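Local coordinates for putative glucoamylase (Bacteroides fragilis NCTC 9343, PDB 3EU8), which is a putative glucoamylase, probably an exported glycoside hydrolase that releases glucose from alpha-glucans, at residues 70-75 with 405-410. Residues are numbered along the deposited sequence; the frame is centred on the assembly and turned at random.
Sequences GIMAIL and GLLWKL. With EDO (1,2-ethanediol), chain B.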
# COMPACT_ATOMS: atom_id res chain seq x y z
N GLY A 70 -4.91 -4.93 -3.71
CA GLY A 70 -5.69 -5.36 -4.82
C GLY A 70 -7.14 -5.66 -4.52
O GLY A 70 -8.00 -5.32 -5.33
N ILE A 71 -7.43 -6.30 -3.39
CA ILE A 71 -8.82 -6.62 -3.04
C ILE A 71 -9.57 -5.36 -2.75
O ILE A 71 -10.77 -5.32 -3.00
CB ILE A 71 -9.01 -7.61 -1.83
CG1 ILE A 71 -8.54 -7.03 -0.52
CG2 ILE A 71 -8.30 -8.91 -2.06
CD1 ILE A 71 -8.79 -7.99 0.64
N MSE A 72 -8.87 -4.33 -2.25
CA MSE A 72 -9.48 -2.99 -2.16
C MSE A 72 -9.74 -2.34 -3.52
O MSE A 72 -10.78 -1.70 -3.70
CB MSE A 72 -8.63 -2.03 -1.30
CG MSE A 72 -8.39 -2.46 0.13
SE MSE A 72 -7.11 -1.35 1.12
CE MSE A 72 -8.28 -0.70 2.19
N ALA A 73 -8.79 -2.45 -4.45
CA ALA A 73 -9.05 -1.99 -5.83
C ALA A 73 -10.24 -2.71 -6.41
O ALA A 73 -11.02 -2.10 -7.11
CB ALA A 73 -7.82 -2.18 -6.73
N ILE A 74 -10.38 -4.00 -6.12
CA ILE A 74 -11.51 -4.81 -6.64
C ILE A 74 -12.83 -4.36 -6.00
O ILE A 74 -13.83 -4.26 -6.71
CB ILE A 74 -11.29 -6.31 -6.46
CG1 ILE A 74 -10.19 -6.79 -7.44
CG2 ILE A 74 -12.60 -7.11 -6.71
CD1 ILE A 74 -9.60 -8.16 -7.09
N LEU A 75 -12.83 -4.09 -4.71
CA LEU A 75 -14.01 -3.46 -4.03
C LEU A 75 -14.49 -2.20 -4.74
O LEU A 75 -15.70 -2.05 -5.01
CB LEU A 75 -13.70 -3.04 -2.59
CG LEU A 75 -13.82 -4.09 -1.52
CD1 LEU A 75 -13.33 -3.57 -0.17
CD2 LEU A 75 -15.23 -4.66 -1.47
N GLY A 405 -14.28 8.38 -0.93
CA GLY A 405 -13.88 7.97 0.41
C GLY A 405 -14.19 6.50 0.72
O GLY A 405 -14.17 6.15 1.89
N LEU A 406 -14.45 5.66 -0.30
CA LEU A 406 -14.97 4.31 -0.12
C LEU A 406 -14.20 3.46 0.91
O LEU A 406 -14.79 2.92 1.86
CB LEU A 406 -15.02 3.54 -1.46
CG LEU A 406 -15.45 2.04 -1.44
CD1 LEU A 406 -16.90 1.88 -0.91
CD2 LEU A 406 -15.31 1.41 -2.78
N LEU A 407 -12.90 3.31 0.68
CA LEU A 407 -12.10 2.39 1.49
C LEU A 407 -11.96 2.90 2.92
O LEU A 407 -12.11 2.15 3.85
CB LEU A 407 -10.72 2.10 0.87
CG LEU A 407 -10.71 1.24 -0.40
CD1 LEU A 407 -11.66 0.08 -0.30
CD2 LEU A 407 -11.00 2.06 -1.65
N TRP A 408 -11.76 4.20 3.06
CA TRP A 408 -11.79 4.85 4.38
C TRP A 408 -13.09 4.58 5.14
O TRP A 408 -13.08 4.13 6.28
CB TRP A 408 -11.60 6.35 4.24
CG TRP A 408 -10.19 6.79 3.80
CD1 TRP A 408 -9.02 6.12 4.03
CD2 TRP A 408 -9.83 8.00 3.11
NE1 TRP A 408 -7.98 6.81 3.49
CE2 TRP A 408 -8.43 7.99 2.96
CE3 TRP A 408 -10.55 9.11 2.64
CZ2 TRP A 408 -7.73 9.03 2.31
CZ3 TRP A 408 -9.85 10.15 2.02
CH2 TRP A 408 -8.47 10.09 1.84
N LYS A 409 -14.22 4.84 4.48
CA LYS A 409 -15.51 4.64 5.13
C LYS A 409 -15.68 3.19 5.61
O LYS A 409 -16.17 2.95 6.70
CB LYS A 409 -16.62 5.06 4.21
CG LYS A 409 -16.64 6.54 3.95
CD LYS A 409 -17.58 6.90 2.82
CE LYS A 409 -17.65 8.40 2.67
NZ LYS A 409 -18.59 8.76 1.55
N LEU A 410 -15.28 2.25 4.78
CA LEU A 410 -15.40 0.81 5.10
C LEU A 410 -14.48 0.41 6.25
O LEU A 410 -14.94 -0.12 7.25
CB LEU A 410 -15.09 -0.01 3.86
CG LEU A 410 -16.19 0.05 2.81
CD1 LEU A 410 -15.72 -0.62 1.52
CD2 LEU A 410 -17.47 -0.61 3.37
C1 EDO B . -18.68 5.15 -2.56
O1 EDO B . -19.79 4.27 -2.70
C2 EDO B . -18.28 5.37 -1.10
O2 EDO B . -19.30 6.02 -0.34
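Leu407 presses its CD1 methyl against Met72, a selenomethionine, and Leu75, which lie one helical turn apart on helix 64-79. CD1 lies 3.8 Å from Met72 CB and 4.0 Å from Leu75 CD1, so one methyl bridges both residues. The Met72 chain turns about its CG-SE bond (chi3 112°), which carries its terminal CE back to the root of the leucine, 3.9 Å from Leu407 CB; Leu407 is thus touched at both ends of its side chain by a single partner. Leu75, with CG anti to its carbonyl carbon (chi1 -84°), also sends CD1 tip to tip toward Leu410 CD1, 4.2 Å away. Leu406 CD2 rests against the backbone of Leu75, 4.1 Å from its O, a van der Waals touch.

The short segments cross at 107°, their axes 10.9 Å apart at closest approach, and Met72 and Leu407 have the nearest CA atoms. Gly405, with positive phi, separates helix 389-404 from helix 406-412 and occupies the N-cap position of the latter; Asn401 OD1 accepts a hydrogen bond from Trp408 N at this start, and the Trp408 side chain, turned away, is hydrogen-bonded through NE1 to Phe265 O. Val397 of helix 389-404 touches both Met72 and Leu407, while Val145 and Tyr148 of helix 132-149 pack on Leu75. Near Leu406, a 1,2-ethanediol, probably from the crystallisation liquor, receives a weak hydrogen bond from Lys409 NZ to its O2 (3.4 Å) and is also hydrogen-bonded to Asp79 OD2.

The arrangement joins an early helix to a late one in a chain of the six-hairpin glycosidase clan, consistent with an (alpha/alpha)6 barrel. With no hydrogen bond between the segments, their direct contact rests on dispersion and on burial of aliphatic and selenomethionine surface, strongest around Leu407 and thinning toward partly exposed Leu406 and Leu410.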